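PDB 4XFK: putative branched chain amino acid ABC transporter, periplasmic amino acid-binding protein from Brucella ovis, which probably captures branched-chain and other small amino acids in the periplasm for uptake by an ABC transport system. Local coordinates for residues V216-W221 with F241-L246; F245-G250 with H262-P267. The protein carries 1 engineered substitution. All coordinates share one frame; numbering follows the deposited sequence.

Interaction 1: V216-W221 with F241-L246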
loop_
_atom_site.group_PDB
_atom_site.type_symbol
_atom_site.label_atom_id
_atom_site.label_comp_id
_atom_site.label_asym_id
_atom_site.label_seq_id
_atom_site.Cartn_x
_atom_site.Cartn_y
_atom_site.Cartn_z
ATOM N N VAL A 216 20.554 0.977 -2.225
ATOM C CA VAL A 216 19.798 1.943 -3.014
ATOM C C VAL A 216 18.356 1.948 -2.511
ATOM O O VAL A 216 17.621 0.985 -2.725
ATOM C CB VAL A 216 19.816 1.602 -4.514
ATOM C CG1 VAL A 216 19.019 2.649 -5.292
ATOM C CG2 VAL A 216 21.258 1.505 -5.018
ATOM N N PHE A 217 17.957 3.014 -1.824
ATOM C CA PHE A 217 16.581 3.129 -1.362
ATOM C C PHE A 217 15.696 3.641 -2.483
ATOM O O PHE A 217 16.012 4.654 -3.113
ATOM C CB PHE A 217 16.484 4.106 -0.192
ATOM C CG PHE A 217 17.108 3.606 1.087
ATOM C CD1 PHE A 217 16.474 2.635 1.853
ATOM C CD2 PHE A 217 18.317 4.123 1.535
ATOM C CE1 PHE A 217 17.039 2.181 3.032
ATOM C CE2 PHE A 217 18.882 3.670 2.710
ATOM C CZ PHE A 217 18.246 2.704 3.461
ATOM N N THR A 218 14.571 2.967 -2.719
ATOM C CA THR A 218 13.642 3.442 -3.734
ATOM C C THR A 218 12.215 3.015 -3.451
ATOM O O THR A 218 11.955 1.860 -3.096
ATOM C CB THR A 218 14.058 2.995 -5.169
ATOM O OG1 THR A 218 13.106 3.508 -6.108
ATOM C CG2 THR A 218 14.123 1.477 -5.305
ATOM N N GLY A 219 11.296 3.962 -3.636
ATOM C CA GLY A 219 9.865 3.687 -3.611
ATOM C C GLY A 219 9.276 3.453 -4.993
ATOM O O GLY A 219 8.063 3.475 -5.154
ATOM N N ASN A 220 10.119 3.228 -5.997
ATOM C CA ASN A 220 9.628 3.052 -7.363
ATOM C C ASN A 220 8.745 1.815 -7.500
ATOM O O ASN A 220 8.851 0.865 -6.718
ATOM C CB ASN A 220 10.790 2.982 -8.359
ATOM C CG ASN A 220 11.463 4.324 -8.571
ATOM O OD1 ASN A 220 11.219 5.285 -7.839
ATOM N ND2 ASN A 220 12.308 4.396 -9.591
ATOM N N TRP A 221 7.872 1.845 -8.498
ATOM C CA TRP A 221 6.984 0.736 -8.787
ATOM C C TRP A 221 6.613 0.808 -10.256
ATOM O O TRP A 221 7.002 1.752 -10.956
ATOM C CB TRP A 221 5.729 0.798 -7.906
ATOM C CG TRP A 221 4.981 2.101 -7.964
ATOM C CD1 TRP A 221 5.345 3.277 -7.368
ATOM C CD2 TRP A 221 3.734 2.354 -8.622
ATOM N NE1 TRP A 221 4.405 4.243 -7.625
ATOM C CE2 TRP A 221 3.407 3.703 -8.392
ATOM C CE3 TRP A 221 2.858 1.566 -9.382
ATOM C CZ2 TRP A 221 2.243 4.287 -8.893
ATOM C CZ3 TRP A 221 1.704 2.152 -9.885
ATOM C CH2 TRP A 221 1.406 3.497 -9.634
ATOM N N PHE A 241 19.056 -3.082 -3.634
ATOM C CA PHE A 241 17.926 -2.186 -3.469
ATOM C C PHE A 241 17.198 -2.460 -2.159
ATOM O O PHE A 241 17.010 -3.611 -1.770
ATOM C CB PHE A 241 16.950 -2.333 -4.642
ATOM C CG PHE A 241 17.462 -1.771 -5.942
ATOM C CD1 PHE A 241 17.295 -0.434 -6.252
ATOM C CD2 PHE A 241 18.096 -2.586 -6.860
ATOM C CE1 PHE A 241 17.763 0.079 -7.452
ATOM C CE2 PHE A 241 18.566 -2.073 -8.064
ATOM C CZ PHE A 241 18.397 -0.743 -8.358
ATOM N N ALA A 242 16.808 -1.387 -1.479
ATOM C CA ALA A 242 15.960 -1.474 -0.297
ATOM C C ALA A 242 14.670 -0.752 -0.646
ATOM O O ALA A 242 14.680 0.455 -0.893
ATOM C CB ALA A 242 16.642 -0.835 0.901
ATOM N N THR A 243 13.572 -1.505 -0.693
ATOM C CA THR A 243 12.386 -1.041 -1.389
ATOM C C THR A 243 11.110 -1.215 -0.595
ATOM O O THR A 243 11.068 -1.927 0.417
ATOM C CB THR A 243 12.178 -1.831 -2.702
ATOM O OG1 THR A 243 11.730 -3.162 -2.394
ATOM C CG2 THR A 243 13.460 -1.879 -3.533
ATOM N N SER A 244 10.056 -0.582 -1.108
ATOM C CA SER A 244 8.696 -0.836 -0.668
ATOM C C SER A 244 7.959 -1.797 -1.590
ATOM O O SER A 244 7.040 -2.472 -1.137
ATOM C CB SER A 244 7.918 0.481 -0.585
ATOM O OG SER A 244 8.136 1.288 -1.736
ATOM N N PHE A 245 8.362 -1.869 -2.865
ATOM C CA PHE A 245 7.516 -2.515 -3.881
ATOM C C PHE A 245 8.223 -3.548 -4.752
ATOM O O PHE A 245 7.709 -3.907 -5.817
ATOM C CB PHE A 245 6.858 -1.468 -4.793
ATOM C CG PHE A 245 6.031 -0.446 -4.051
ATOM C CD1 PHE A 245 5.090 -0.833 -3.107
ATOM C CD2 PHE A 245 6.201 0.905 -4.302
ATOM C CE1 PHE A 245 4.345 0.121 -2.415
ATOM C CE2 PHE A 245 5.457 1.856 -3.629
ATOM C CZ PHE A 245 4.521 1.466 -2.681
ATOM N N LEU A 246 9.362 -4.078 -4.307
ATOM C CA LEU A 246 10.080 -5.026 -5.157
ATOM C C LEU A 246 9.292 -6.306 -5.435
ATOM O O LEU A 246 9.521 -6.951 -6.459
ATOM C CB LEU A 246 11.449 -5.372 -4.573
ATOM C CG LEU A 246 12.401 -6.113 -5.512
ATOM C CD1 LEU A 246 12.747 -5.281 -6.739
ATOM C CD2 LEU A 246 13.655 -6.527 -4.771
HETATM O O HOH W 1 9.971 0.184 -4.234
#
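Ala242 joins the parallel strands 216-218 and 241-243 through both of its backbone polar atoms. Its N donates to Val216 O at 2.8 Å and its O accepts from Thr218 N at 3.1 Å. Where the two backbones move apart, a water takes over: it donates to Thr218 O and Asn220 O and accepts from Phe245 N at 2.9 Å, so that three backbone groups are satisfied by one molecule. Thr218 OG1, anti to its own backbone N (chi1 -180°), accepts from Asn220 N at 3.0 Å in an ST turn and also bonds to Ile162 O. Around these bonds, Val216 CG1 lies 3.6 Å from Phe241 CE1, the two side chains pointing the same way, and on the other face of the sheet Ala242 CB meets Phe217 CD1. The Phe245 ring turns its edge to Gly219 O, 3.3 Å from CD2; this carbonyl also accepts from Trp168 NE1. The pair closes a beta-alpha-beta unit: helix 223-235 covers Phe241, helix 138-152 packs on Ala242, and strands 158-164 and 263-266 flank the two strands in the sheet.

Interaction 2: F245-G250 with H262-P267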
loop_
_atom_site.group_PDB
_atom_site.type_symbol
_atom_site.label_atom_id
_atom_site.label_comp_id
_atom_site.label_asym_id
_atom_site.label_seq_id
_atom_site.Cartn_x
_atom_site.Cartn_y
_atom_site.Cartn_z
ATOM N N PHE A 245 8.362 -1.869 -2.865
ATOM C CA PHE A 245 7.516 -2.515 -3.881
ATOM C C PHE A 245 8.223 -3.548 -4.752
ATOM O O PHE A 245 7.709 -3.907 -5.817
ATOM C CB PHE A 245 6.858 -1.468 -4.793
ATOM C CG PHE A 245 6.031 -0.446 -4.051
ATOM C CD1 PHE A 245 5.090 -0.833 -3.107
ATOM C CD2 PHE A 245 6.201 0.905 -4.302
ATOM C CE1 PHE A 245 4.345 0.121 -2.415
ATOM C CE2 PHE A 245 5.457 1.856 -3.629
ATOM C CZ PHE A 245 4.521 1.466 -2.681
ATOM N N LEU A 246 9.362 -4.078 -4.307
ATOM C CA LEU A 246 10.080 -5.026 -5.157
ATOM C C LEU A 246 9.292 -6.306 -5.435
ATOM O O LEU A 246 9.521 -6.951 -6.459
ATOM C CB LEU A 246 11.449 -5.372 -4.573
ATOM C CG LEU A 246 12.401 -6.113 -5.512
ATOM C CD1 LEU A 246 12.747 -5.281 -6.739
ATOM C CD2 LEU A 246 13.655 -6.527 -4.771
ATOM N N ASP A 247 8.351 -6.669 -4.560
ATOM C CA ASP A 247 7.598 -7.911 -4.770
ATOM C C ASP A 247 6.428 -7.759 -5.754
ATOM O O ASP A 247 5.665 -8.698 -5.951
ATOM C CB ASP A 247 7.152 -8.554 -3.447
ATOM C CG ASP A 247 6.188 -7.694 -2.668
ATOM O OD1 ASP A 247 6.232 -6.464 -2.831
ATOM O OD2 ASP A 247 5.390 -8.252 -1.889
ATOM N N GLN A 248 6.301 -6.603 -6.401
ATOM C CA GLN A 248 5.416 -6.520 -7.552
ATOM C C GLN A 248 5.842 -7.568 -8.570
ATOM O O GLN A 248 7.020 -7.686 -8.879
ATOM C CB GLN A 248 5.465 -5.136 -8.205
ATOM C CG GLN A 248 4.594 -5.087 -9.462
ATOM C CD GLN A 248 4.418 -3.701 -10.046
ATOM O OE1 GLN A 248 5.123 -2.762 -9.682
ATOM N NE2 GLN A 248 3.450 -3.563 -10.947
ATOM N N PRO A 249 4.880 -8.331 -9.104
ATOM C CA PRO A 249 5.246 -9.346 -10.101
ATOM C C PRO A 249 6.053 -8.762 -11.256
ATOM O O PRO A 249 5.704 -7.691 -11.774
ATOM C CB PRO A 249 3.888 -9.859 -10.575
ATOM C CG PRO A 249 3.011 -9.704 -9.365
ATOM C CD PRO A 249 3.453 -8.406 -8.735
ATOM N N GLY A 250 7.141 -9.447 -11.611
ATOM C CA GLY A 250 7.994 -9.066 -12.725
ATOM C C GLY A 250 9.402 -8.607 -12.354
ATOM O O GLY A 250 10.343 -8.774 -13.140
ATOM N N HIS A 262 18.341 -8.455 -2.590
ATOM C CA HIS A 262 17.545 -7.228 -2.545
ATOM C C HIS A 262 16.468 -7.347 -1.481
ATOM O O HIS A 262 16.094 -8.457 -1.084
ATOM C CB HIS A 262 16.966 -6.903 -3.917
ATOM C CG HIS A 262 18.017 -6.744 -4.964
ATOM N ND1 HIS A 262 18.729 -5.576 -5.129
ATOM C CD2 HIS A 262 18.514 -7.624 -5.865
ATOM C CE1 HIS A 262 19.611 -5.737 -6.100
ATOM N NE2 HIS A 262 19.506 -6.972 -6.557
ATOM N N ILE A 263 15.980 -6.201 -1.018
ATOM C CA ILE A 263 15.181 -6.142 0.196
ATOM C C ILE A 263 13.870 -5.389 -0.016
ATOM O O ILE A 263 13.807 -4.414 -0.772
ATOM C CB ILE A 263 15.980 -5.425 1.329
ATOM C CG1 ILE A 263 17.399 -5.999 1.474
ATOM C CG2 ILE A 263 15.251 -5.486 2.669
ATOM C CD1 ILE A 263 17.433 -7.444 1.943
ATOM N N VAL A 264 12.824 -5.843 0.660
ATOM C CA VAL A 264 11.541 -5.143 0.663
ATOM C C VAL A 264 10.950 -5.250 2.067
ATOM O O VAL A 264 11.218 -6.218 2.779
ATOM C CB VAL A 264 10.573 -5.736 -0.400
ATOM C CG1 VAL A 264 10.103 -7.137 -0.007
ATOM C CG2 VAL A 264 9.379 -4.811 -0.671
ATOM N N SER A 265 10.187 -4.241 2.481
ATOM C CA SER A 265 9.414 -4.310 3.717
ATOM C C SER A 265 7.943 -4.152 3.355
ATOM O O SER A 265 7.572 -3.184 2.680
ATOM C CB SER A 265 9.836 -3.211 4.683
ATOM O OG SER A 265 9.086 -3.325 5.881
ATOM N N THR A 266 7.123 -5.121 3.766
ATOM C CA THR A 266 5.697 -5.129 3.420
ATOM C C THR A 266 4.871 -5.653 4.595
ATOM O O THR A 266 5.432 -6.179 5.550
ATOM C CB THR A 266 5.385 -6.029 2.198
ATOM O OG1 THR A 266 5.287 -7.382 2.638
ATOM C CG2 THR A 266 6.409 -5.887 1.088
ATOM N N PRO A 267 3.532 -5.517 4.531
ATOM C CA PRO A 267 2.715 -6.035 5.635
ATOM C C PRO A 267 2.567 -7.560 5.675
ATOM O O PRO A 267 1.819 -8.055 6.517
ATOM C CB PRO A 267 1.334 -5.412 5.370
ATOM C CG PRO A 267 1.573 -4.276 4.442
ATOM C CD PRO A 267 2.744 -4.670 3.614
HETATM O O HOH W 2 4.002 -8.599 0.512
#
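Leu246, Asp247 and Val264 form a buried packing contact in which the loop after strand 240-243 folds over strand 263-266, without a direct hydrogen bond between the segments. A type I turn from Phe245 to Gln248, closed by Gln248 N to Phe245 O at 3.1 Å, directs Leu246 and Asp247 at the strand. Leu246 crosses His262, its CD2 meeting His262 CB at 3.4 Å. The imidazole itself is occupied elsewhere, with ND1 bonded to Phe241 N. Val264 CG2, anti to its backbone N, reaches the turn's backbone and lies 3.7 Å from Leu246 N, an amide that donates to Thr243 OG1. Farther along, Asp247 and Thr266 approach tip to tip, with OD2 of Asp247 3.9 Å from CG2 of Thr266. A water lies 2.8 Å from both Asp247 OD2 and Thr266 OG1 and bridges them; Thr266 OG1 also accepts from Gln357 NE2. Phe374 of strand 373-380 packs against Leu246, Asp247 and Val264. The contact is therefore apolar at its His262 end and hydrated at its Thr266 end, where Tyr294 N also bonds the buried carboxylate; this amide, and the water if it donates, would be expected to favour the charged form.

Interactions 1 and 2 follow one another along the chain, their centres about 7 Å apart, and share Phe245 and Leu246. Strand 240-243 is central to the arrangement: it lies between strands 215-218 and 263-266 in the mixed sheet, parallel to both. Phe241 O is 2.9 Å from Ile263 N, a probable hydrogen bond that continues the sheet from one contact to the next. The loop leaving strand 240-243 thus meets the loop after strand 215-218 with Phe245 and the neighbouring strand 263-266 with Leu246. A sodium ion and an acetate, the latter probably from the crystallisation liquor, lie near the Phe245 side chain, consistent with these loops bordering the cleft between the two lobes of a periplasmic binding protein.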